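Local coordinates for MccB protein (Escherichia coli, PDB 6OM4) that probably adenylates the N-formylated precursor peptide MccA with ATP, building the phosphoramidate-linked nucleotide of the Trojan-horse antibiotic microcin C, at residues V119-G124 with V211-P216; G127-V132 with V294-A299; I143-D148 with S188-N193. All coordinates share one frame; numbering follows the deposited sequence.

Contact 1 of 3, residues V119-G124 with V211-P216; sequences VILGCG and VSADHP. With ND7 (5'-O-[(S)-amino(hydroxy)phosphoryl]adenosine), chain M.
S212 holds the end of strand 117-121 with both its backbone and its side chain. Its N donates to L121 O (2.8 Å), carrying on the parallel pairing of L121 with V211. Its OG lies in the plane of the G122 carbonyl and meets a lone pair of G122 O at 2.7 Å. That reach needs OG between the backbone N and the carbonyl carbon (chi1 42°), a cramped setting that a hydroxyl tolerates. This half is tight. G122 CA sets a C-H against S212 O at 3.4 Å, and with phi at 106° a CB here would run into S212 O and into the carbonyl of L121, hence the glycine. A213 is small enough to lay CB near L121 CG (4.3 Å) while also touching ND7 C4 (3.6 Å). Beyond A213 the two segments part, and H215 is exposed to solvent. H215 O accepts from ND7 N6 at 2.6 Å; the bonds from H215 N to ND7 N7 and from ND7 N3A to D214 OD2 are weak, and D214 OD2 also bonds the backbone of the bound peptide. At G124 the absence of a CB lets ND7 O5' come within 3.3 Å of CA. A strand running into a glycine-rich turn and then a helix, beside a nucleotide, is the signature of the Rossmann-type fold, as in the ThiF and E1 family.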
loop_
_atom_site.group_PDB
_atom_site.type_symbol
_atom_site.label_atom_id
_atom_site.label_comp_id
_atom_site.label_asym_id
_atom_site.label_seq_id
_atom_site.Cartn_x
_atom_site.Cartn_y
_atom_site.Cartn_z
ATOM N N VAL A 119 -6.148 11.781 2.378
ATOM C CA VAL A 119 -5.348 13.002 2.287
ATOM C C VAL A 119 -3.962 12.617 1.787
ATOM O O VAL A 119 -3.337 11.712 2.309
ATOM C CB VAL A 119 -5.245 13.713 3.653
ATOM C CG1 VAL A 119 -4.181 14.787 3.647
ATOM C CG2 VAL A 119 -6.572 14.273 4.077
ATOM N N ILE A 120 -3.515 13.297 0.737
ATOM C CA ILE A 120 -2.125 13.221 0.289
ATOM C C ILE A 120 -1.421 14.504 0.771
ATOM O O ILE A 120 -1.595 15.600 0.176
ATOM C CB ILE A 120 -2.053 13.087 -1.243
ATOM C CG1 ILE A 120 -2.993 11.997 -1.768
ATOM C CG2 ILE A 120 -0.621 12.877 -1.702
ATOM C CD1 ILE A 120 -2.522 10.600 -1.497
ATOM N N LEU A 121 -0.609 14.359 1.814
ATOM C CA LEU A 121 0.129 15.487 2.379
ATOM C C LEU A 121 1.527 15.463 1.755
ATOM O O LEU A 121 2.403 14.688 2.180
ATOM C CB LEU A 121 0.139 15.389 3.909
ATOM C CG LEU A 121 0.910 16.496 4.633
ATOM C CD1 LEU A 121 0.489 17.883 4.176
ATOM C CD2 LEU A 121 0.753 16.361 6.142
ATOM N N GLY A 122 1.687 16.272 0.702
ATOM C CA GLY A 122 2.884 16.290 -0.101
ATOM C C GLY A 122 2.634 15.621 -1.426
ATOM O O GLY A 122 2.384 14.415 -1.468
ATOM N N CYS A 123 2.810 16.407 -2.492
ATOM C CA CYS A 123 2.475 16.078 -3.889
ATOM C C CYS A 123 3.725 16.049 -4.775
ATOM O O CYS A 123 3.683 16.403 -5.944
ATOM C CB CYS A 123 1.484 17.099 -4.434
ATOM S SG CYS A 123 -0.180 16.919 -3.729
ATOM N N GLY A 124 4.812 15.517 -4.236
ATOM C CA GLY A 124 6.034 15.305 -4.965
ATOM C C GLY A 124 6.156 13.872 -5.450
ATOM O O GLY A 124 5.165 13.272 -5.925
ATOM N N VAL A 211 1.407 10.518 4.389
ATOM C CA VAL A 211 2.355 11.525 4.805
ATOM C C VAL A 211 3.582 11.408 3.903
ATOM O O VAL A 211 4.464 10.556 4.122
ATOM C CB VAL A 211 2.704 11.421 6.302
ATOM C CG1 VAL A 211 3.636 12.534 6.710
ATOM C CG2 VAL A 211 1.446 11.414 7.150
ATOM N N SER A 212 3.575 12.257 2.871
ATOM C CA SER A 212 4.533 12.224 1.757
ATOM C C SER A 212 5.181 13.608 1.595
ATOM O O SER A 212 5.447 14.053 0.463
ATOM C CB SER A 212 3.880 11.728 0.462
ATOM O OG SER A 212 2.556 12.252 0.199
ATOM N N ALA A 213 5.422 14.271 2.733
ATOM C CA ALA A 213 6.039 15.581 2.869
ATOM C C ALA A 213 7.152 15.423 3.896
ATOM O O ALA A 213 7.033 14.582 4.794
ATOM C CB ALA A 213 5.034 16.622 3.267
ATOM N N ASP A 214 8.203 16.235 3.766
ATOM C CA ASP A 214 9.479 15.924 4.383
ATOM C C ASP A 214 10.266 17.131 4.930
ATOM O O ASP A 214 11.415 16.938 5.300
ATOM C CB ASP A 214 10.352 15.202 3.361
ATOM C CG ASP A 214 10.566 15.950 2.048
ATOM O OD1 ASP A 214 10.142 17.135 1.948
ATOM O OD2 ASP A 214 11.203 15.359 1.131
ATOM N N HIS A 215 9.668 18.323 5.019
ATOM C CA HIS A 215 10.288 19.513 5.583
ATOM C C HIS A 215 9.424 20.072 6.705
ATOM O O HIS A 215 8.232 20.261 6.485
ATOM C CB HIS A 215 10.436 20.615 4.515
ATOM C CG HIS A 215 10.695 21.970 5.084
ATOM N ND1 HIS A 215 11.950 22.357 5.494
ATOM C CD2 HIS A 215 9.874 23.018 5.312
ATOM C CE1 HIS A 215 11.895 23.589 5.966
ATOM N NE2 HIS A 215 10.636 24.025 5.849
ATOM N N PRO A 216 10.011 20.363 7.875
ATOM C CA PRO A 216 11.384 20.108 8.262
ATOM C C PRO A 216 11.655 18.634 8.589
ATOM O O PRO A 216 10.775 17.814 8.427
ATOM C CB PRO A 216 11.556 20.927 9.549
ATOM C CG PRO A 216 10.174 20.914 10.140
ATOM C CD PRO A 216 9.295 21.114 8.925
HETATM O O1A ND7 M . 10.652 16.260 -2.435
HETATM P PA ND7 M . 9.671 15.156 -2.707
HETATM O O2A ND7 M . 9.707 14.498 -4.080
HETATM N N3A ND7 M . 10.017 13.997 -1.515
HETATM O "O5'" ND7 M . 8.161 15.591 -2.492
HETATM C "C5'" ND7 M . 7.857 16.233 -1.217
HETATM C "C4'" ND7 M . 6.582 17.073 -1.483
HETATM C "C3'" ND7 M . 6.981 18.333 -2.323
HETATM O "O3'" ND7 M . 6.166 18.522 -3.414
HETATM C "C2'" ND7 M . 6.983 19.457 -1.201
HETATM O "O2'" ND7 M . 6.520 20.745 -1.765
HETATM C "C1'" ND7 M . 6.088 19.048 -0.292
HETATM O "O4'" ND7 M . 6.135 17.428 -0.319
HETATM N N9 ND7 M . 6.335 19.395 1.079
HETATM C C4 ND7 M . 5.441 19.972 1.929
HETATM C C5 ND7 M . 6.053 20.113 3.124
HETATM N N7 ND7 M . 7.307 19.616 3.021
HETATM C C8 ND7 M . 7.453 19.174 1.787
HETATM N N3 ND7 M . 4.170 20.383 1.741
HETATM C C2 ND7 M . 3.521 20.908 2.737
HETATM N N1 ND7 M . 4.106 21.077 3.928
HETATM C C6 ND7 M . 5.334 20.688 4.150
HETATM N N6 ND7 M . 5.945 20.884 5.452
HETATM O O HOH W 1 5.586 13.497 -2.174
#

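Contact 2 of 3, residues G127-V132 with V294-A299; sequences GNHVSV and VNNVAA
A299 turns its CB onto helix 125-136, where it meets H129 CB at 3.3 Å and V130 CG2 at 4.0 Å. These are the apolar contacts, and the small methyl suits a close approach: the axes of 127-132 and 294-299 pass 8.8 Å apart, crossing at -40°. V130 CG2, anti to the carbonyl carbon and beside the backbone N, is the methyl that meets A299. I126, one residue before the segment, packs on N295, A298 and A299 and widens the same seam.

The polar contacts are of another kind. N296 ND2 sits over one face of the H129 ring, toward its rim, 3.1 Å from CE1, the amide plane tilted 39° from the ring. Amide and imidazole are flat polar groups suited to this partly exposed rim. N295 OD1 approaches the ring obliquely.

Helix 125-136 follows the glycine-rich turn of the nucleotide site and here packs on helix 292-311, with the N295 side chain about 5 Å from ND7. No hydrogen bond spans the two segments; N296 ND2 is turned to N295 OD1 by a weak bond (3.0 Å), and the chemistry implies a seam resting on close non-bonded contact of CB, methyl and amide nitrogen with the other helix.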
loop_
_atom_site.group_PDB
_atom_site.type_symbol
_atom_site.label_atom_id
_atom_site.label_comp_id
_atom_site.label_asym_id
_atom_site.label_seq_id
_atom_site.Cartn_x
_atom_site.Cartn_y
_atom_site.Cartn_z
ATOM N N GLY A 127 3.955 11.376 -3.460
ATOM C CA GLY A 127 2.567 11.773 -3.604
ATOM C C GLY A 127 2.002 11.511 -4.990
ATOM O O GLY A 127 0.842 11.096 -5.155
ATOM N N ASN A 128 2.794 11.776 -6.033
ATOM C CA ASN A 128 2.399 11.521 -7.382
ATOM C C ASN A 128 2.014 10.042 -7.560
ATOM O O ASN A 128 0.983 9.720 -8.106
ATOM C CB ASN A 128 3.512 11.823 -8.384
ATOM C CG ASN A 128 3.445 13.203 -9.003
ATOM O OD1 ASN A 128 3.304 13.325 -10.218
ATOM N ND2 ASN A 128 3.613 14.236 -8.202
ATOM N N HIS A 129 2.891 9.149 -7.126
ATOM C CA HIS A 129 2.727 7.756 -7.418
ATOM C C HIS A 129 1.610 7.150 -6.573
ATOM O O HIS A 129 0.834 6.352 -7.094
ATOM C CB HIS A 129 4.035 6.995 -7.229
ATOM C CG HIS A 129 4.824 6.950 -8.496
ATOM N ND1 HIS A 129 5.693 7.942 -8.894
ATOM C CD2 HIS A 129 4.809 6.051 -9.480
ATOM C CE1 HIS A 129 6.195 7.625 -10.075
ATOM N NE2 HIS A 129 5.664 6.479 -10.459
ATOM N N VAL A 130 1.509 7.555 -5.313
ATOM C CA VAL A 130 0.431 7.036 -4.452
ATOM C C VAL A 130 -0.920 7.520 -4.981
ATOM O O VAL A 130 -1.861 6.718 -5.092
ATOM C CB VAL A 130 0.627 7.470 -2.978
ATOM C CG1 VAL A 130 -0.576 7.139 -2.090
ATOM C CG2 VAL A 130 1.882 6.864 -2.413
ATOM N N SER A 131 -1.046 8.824 -5.233
ATOM C CA SER A 131 -2.343 9.385 -5.653
ATOM C C SER A 131 -2.906 8.673 -6.895
ATOM O O SER A 131 -4.108 8.416 -6.955
ATOM C CB SER A 131 -2.294 10.895 -5.827
ATOM O OG SER A 131 -1.566 11.266 -6.989
ATOM N N VAL A 132 -2.078 8.386 -7.909
ATOM C CA VAL A 132 -2.609 7.844 -9.124
ATOM C C VAL A 132 -3.023 6.382 -8.894
ATOM O O VAL A 132 -3.999 5.923 -9.457
ATOM C CB VAL A 132 -1.650 8.014 -10.317
ATOM C CG1 VAL A 132 -0.391 7.135 -10.226
ATOM C CG2 VAL A 132 -2.414 7.773 -11.597
ATOM N N VAL A 294 13.652 3.896 -6.617
ATOM C CA VAL A 294 13.524 3.894 -5.127
ATOM C C VAL A 294 12.208 4.554 -4.712
ATOM O O VAL A 294 11.395 4.027 -3.928
ATOM C CB VAL A 294 14.754 4.566 -4.501
ATOM C CG1 VAL A 294 14.532 4.772 -3.017
ATOM C CG2 VAL A 294 16.016 3.734 -4.761
ATOM N N ASN A 295 11.983 5.729 -5.281
ATOM C CA ASN A 295 10.778 6.485 -5.080
ATOM C C ASN A 295 9.561 5.585 -5.339
ATOM O O ASN A 295 8.623 5.477 -4.510
ATOM C CB ASN A 295 10.743 7.697 -6.008
ATOM C CG ASN A 295 9.460 8.477 -5.902
ATOM O OD1 ASN A 295 8.469 8.179 -6.608
ATOM N ND2 ASN A 295 9.507 9.475 -5.049
ATOM N N ASN A 296 9.558 4.973 -6.522
ATOM C CA ASN A 296 8.363 4.245 -7.018
ATOM C C ASN A 296 8.076 3.001 -6.169
ATOM O O ASN A 296 6.925 2.656 -5.972
ATOM C CB ASN A 296 8.518 3.864 -8.490
ATOM C CG ASN A 296 8.613 5.061 -9.415
ATOM O OD1 ASN A 296 8.556 4.891 -10.646
ATOM N ND2 ASN A 296 8.712 6.264 -8.861
ATOM N N VAL A 297 9.115 2.314 -5.677
ATOM C CA VAL A 297 8.930 1.141 -4.806
ATOM C C VAL A 297 8.228 1.561 -3.519
ATOM O O VAL A 297 7.272 0.912 -3.046
ATOM C CB VAL A 297 10.285 0.464 -4.493
ATOM C CG1 VAL A 297 10.180 -0.519 -3.345
ATOM C CG2 VAL A 297 10.865 -0.236 -5.722
ATOM N N ALA A 298 8.734 2.633 -2.905
ATOM C CA ALA A 298 8.193 3.116 -1.650
ATOM C C ALA A 298 6.737 3.512 -1.816
ATOM O O ALA A 298 5.847 3.175 -0.974
ATOM C CB ALA A 298 8.984 4.283 -1.121
ATOM N N ALA A 299 6.506 4.297 -2.870
ATOM C CA ALA A 299 5.163 4.763 -3.167
ATOM C C ALA A 299 4.217 3.582 -3.403
ATOM O O ALA A 299 3.107 3.564 -2.885
ATOM C CB ALA A 299 5.150 5.702 -4.352
#

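Contact 3 of 3, residues I143-D148 with S188-N193; sequences ILIDND and SEIALN. With MG (magnesium ion), chain F; ND7 (5'-O-[(S)-amino(hydroxy)phosphoryl]adenosine), chain M.
L144 N gives a nearly straight bond to S188 O (2.9 Å, 175°) in the parallel pairing of strands 141-146 and 186-191, I190 N to L144 O and D146 N to I190 O continue it, and a weak L192 N to D146 O bond follows. I143, I145 and I190 share one face. I143 CG2 crosses to I190 CD1 at 3.8 Å, while I145 runs beside I190 and L192, its CG2 3.9 Å from L192 CB; the beta-branched isoleucines suit an extended strand. L144 lies on the other face, over I174 of helix 170-181, and E189 on that face bonds T171 through its carboxylate.

Farther along the residues turn polar. In D146 the first torsion (chi1 -150°) sets CG anti to the backbone N and carries it toward the ligand. Its two oxygens grip the ribose: ND7 O2' donates to OD1 and ND7 O3' to OD2, each at 2.7 Å. OD1 also accepts from D148 N in an Asx turn, and OD2 from C123 N, so the carboxylate is fixed in rotation. D148 OD2 binds magnesium at 2.1 Å, with four waters and one further atom from elsewhere in the structure; one water donates to D148 OD1. The chemistry implies a division of labour: apolar pairing joins the outermost strand 186-191 to 141-146, and two aspartates two residues apart hold sugar and metal side by side.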
loop_
_atom_site.group_PDB
_atom_site.type_symbol
_atom_site.label_atom_id
_atom_site.label_comp_id
_atom_site.label_asym_id
_atom_site.label_seq_id
_atom_site.Cartn_x
_atom_site.Cartn_y
_atom_site.Cartn_z
ATOM N N ILE A 143 -7.743 14.296 -1.328
ATOM C CA ILE A 143 -7.430 15.693 -0.977
ATOM C C ILE A 143 -5.927 15.866 -1.127
ATOM O O ILE A 143 -5.172 15.160 -0.476
ATOM C CB ILE A 143 -7.846 16.055 0.457
ATOM C CG1 ILE A 143 -9.238 15.546 0.815
ATOM C CG2 ILE A 143 -7.681 17.559 0.685
ATOM C CD1 ILE A 143 -10.316 16.011 -0.069
ATOM N N LEU A 144 -5.525 16.762 -2.027
ATOM C CA LEU A 144 -4.140 17.022 -2.319
ATOM C C LEU A 144 -3.672 18.294 -1.605
ATOM O O LEU A 144 -4.247 19.374 -1.784
ATOM C CB LEU A 144 -3.979 17.188 -3.832
ATOM C CG LEU A 144 -4.558 16.077 -4.682
ATOM C CD1 LEU A 144 -4.619 16.532 -6.116
ATOM C CD2 LEU A 144 -3.738 14.805 -4.524
ATOM N N ILE A 145 -2.577 18.170 -0.858
ATOM C CA ILE A 145 -1.999 19.287 -0.084
ATOM C C ILE A 145 -0.536 19.490 -0.468
ATOM O O ILE A 145 0.321 18.611 -0.282
ATOM C CB ILE A 145 -2.141 19.017 1.426
ATOM C CG1 ILE A 145 -3.562 18.521 1.726
ATOM C CG2 ILE A 145 -1.756 20.246 2.254
ATOM C CD1 ILE A 145 -3.855 18.330 3.220
ATOM N N ASP A 146 -0.252 20.702 -0.935
ATOM C CA ASP A 146 1.105 21.124 -1.254
ATOM C C ASP A 146 1.028 22.621 -1.512
ATOM O O ASP A 146 -0.062 23.145 -1.750
ATOM C CB ASP A 146 1.666 20.376 -2.476
ATOM C CG ASP A 146 3.185 20.183 -2.467
ATOM O OD1 ASP A 146 3.937 21.186 -2.272
ATOM O OD2 ASP A 146 3.625 19.015 -2.599
ATOM N N ASN A 147 2.188 23.272 -1.538
ATOM C CA ASN A 147 2.233 24.674 -1.894
ATOM C C ASN A 147 3.339 24.923 -2.914
ATOM O O ASN A 147 3.621 26.067 -3.211
ATOM C CB ASN A 147 2.510 25.535 -0.671
ATOM C CG ASN A 147 2.201 26.989 -0.928
ATOM O OD1 ASN A 147 1.167 27.287 -1.539
ATOM N ND2 ASN A 147 3.082 27.878 -0.480
ATOM N N ASP A 148 3.913 23.861 -3.501
ATOM C CA ASP A 148 5.021 24.022 -4.418
ATOM C C ASP A 148 4.588 24.114 -5.893
ATOM O O ASP A 148 3.535 23.660 -6.318
ATOM C CB ASP A 148 5.994 22.862 -4.249
ATOM C CG ASP A 148 7.401 23.108 -4.755
ATOM O OD1 ASP A 148 7.794 24.297 -4.943
ATOM O OD2 ASP A 148 8.125 22.097 -4.935
ATOM N N SER A 188 -9.921 17.293 -4.490
ATOM C CA SER A 188 -9.859 18.665 -4.060
ATOM C C SER A 188 -8.404 19.003 -3.662
ATOM O O SER A 188 -7.573 18.102 -3.491
ATOM C CB SER A 188 -10.917 18.902 -2.985
ATOM O OG SER A 188 -10.530 18.327 -1.748
ATOM N N GLU A 189 -8.079 20.299 -3.664
ATOM C CA GLU A 189 -6.762 20.808 -3.421
ATOM C C GLU A 189 -6.787 21.721 -2.193
ATOM O O GLU A 189 -7.756 22.448 -1.981
ATOM C CB GLU A 189 -6.282 21.643 -4.611
ATOM C CG GLU A 189 -6.282 20.916 -5.935
ATOM C CD GLU A 189 -6.092 21.919 -7.059
ATOM O OE1 GLU A 189 -5.017 22.602 -7.051
ATOM O OE2 GLU A 189 -7.027 22.060 -7.911
ATOM N N ILE A 190 -5.692 21.723 -1.430
ATOM C CA ILE A 190 -5.436 22.691 -0.344
ATOM C C ILE A 190 -3.997 23.211 -0.519
ATOM O O ILE A 190 -3.045 22.399 -0.540
ATOM C CB ILE A 190 -5.638 22.068 1.066
ATOM C CG1 ILE A 190 -7.039 21.512 1.284
ATOM C CG2 ILE A 190 -5.286 23.084 2.145
ATOM C CD1 ILE A 190 -7.215 20.816 2.617
ATOM N N ALA A 191 -3.835 24.539 -0.689
ATOM C CA ALA A 191 -2.517 25.155 -0.817
ATOM C C ALA A 191 -1.973 25.463 0.581
ATOM O O ALA A 191 -2.391 26.444 1.217
ATOM C CB ALA A 191 -2.570 26.394 -1.698
ATOM N N LEU A 192 -1.030 24.643 1.074
ATOM C CA LEU A 192 -0.605 24.764 2.431
ATOM C C LEU A 192 0.804 24.207 2.555
ATOM O O LEU A 192 1.099 23.156 1.995
ATOM C CB LEU A 192 -1.589 23.992 3.311
ATOM C CG LEU A 192 -1.283 23.928 4.805
ATOM C CD1 LEU A 192 -1.351 25.307 5.461
ATOM C CD2 LEU A 192 -2.245 22.961 5.492
ATOM N N ASN A 193 1.651 24.950 3.263
ATOM C CA ASN A 193 2.938 24.491 3.715
ATOM C C ASN A 193 2.858 24.369 5.241
ATOM O O ASN A 193 2.622 25.348 5.927
ATOM C CB ASN A 193 4.070 25.448 3.315
ATOM C CG ASN A 193 5.462 24.863 3.469
ATOM O OD1 ASN A 193 5.749 23.791 2.938
ATOM N ND2 ASN A 193 6.357 25.599 4.111
HETATM MG MG MG F . 10.101 21.774 -5.549
HETATM O O1A ND7 M . 10.652 16.260 -2.435
HETATM P PA ND7 M . 9.671 15.156 -2.707
HETATM O O2A ND7 M . 9.707 14.498 -4.080
HETATM N N3A ND7 M . 10.017 13.997 -1.515
HETATM O "O5'" ND7 M . 8.161 15.591 -2.492
HETATM C "C5'" ND7 M . 7.857 16.233 -1.217
HETATM C "C4'" ND7 M . 6.582 17.073 -1.483
HETATM C "C3'" ND7 M . 6.981 18.333 -2.323
HETATM O "O3'" ND7 M . 6.166 18.522 -3.414
HETATM C "C2'" ND7 M . 6.983 19.457 -1.201
HETATM O "O2'" ND7 M . 6.520 20.745 -1.765
HETATM C "C1'" ND7 M . 6.088 19.048 -0.292
HETATM O "O4'" ND7 M . 6.135 17.428 -0.319
HETATM N N9 ND7 M . 6.335 19.395 1.079
HETATM C C4 ND7 M . 5.441 19.972 1.929
HETATM C C5 ND7 M . 6.053 20.113 3.124
HETATM N N7 ND7 M . 7.307 19.616 3.021
HETATM C C8 ND7 M . 7.453 19.174 1.787
HETATM N N3 ND7 M . 4.170 20.383 1.741
HETATM C C2 ND7 M . 3.521 20.908 2.737
HETATM N N1 ND7 M . 4.106 21.077 3.928
HETATM C C6 ND7 M . 5.334 20.688 4.150
HETATM N N6 ND7 M . 5.945 20.884 5.452
HETATM O O HOH W 2 10.249 23.823 -5.549
HETATM O O HOH W 3 12.074 21.624 -6.135
HETATM O O HOH W 4 9.378 21.824 -7.467
HETATM O O HOH W 5 10.715 21.666 -3.447
#

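Following the chain from the N terminus, of the contact segments the one on strand 117-121 comes first and opens contact 1; helix 125-136 then opens contact 2, and strand 141-146 opens contact 3. Contact 3 closes soonest, when the chain returns through helix 170-181 to 188-193, a beta-alpha-beta crossover nested within both other loops. Contact 1 closes next at 211-216, and contact 2 last at 294-299, so that contacts 1 and 2 cross. Contacts 1 and 3 share neighbouring strands of one sheet, meet at C123 and D146, and both touch ND7. Contact 2 packs helix 125-136, which follows the glycine turn, against helix 292-311, far on in the chain.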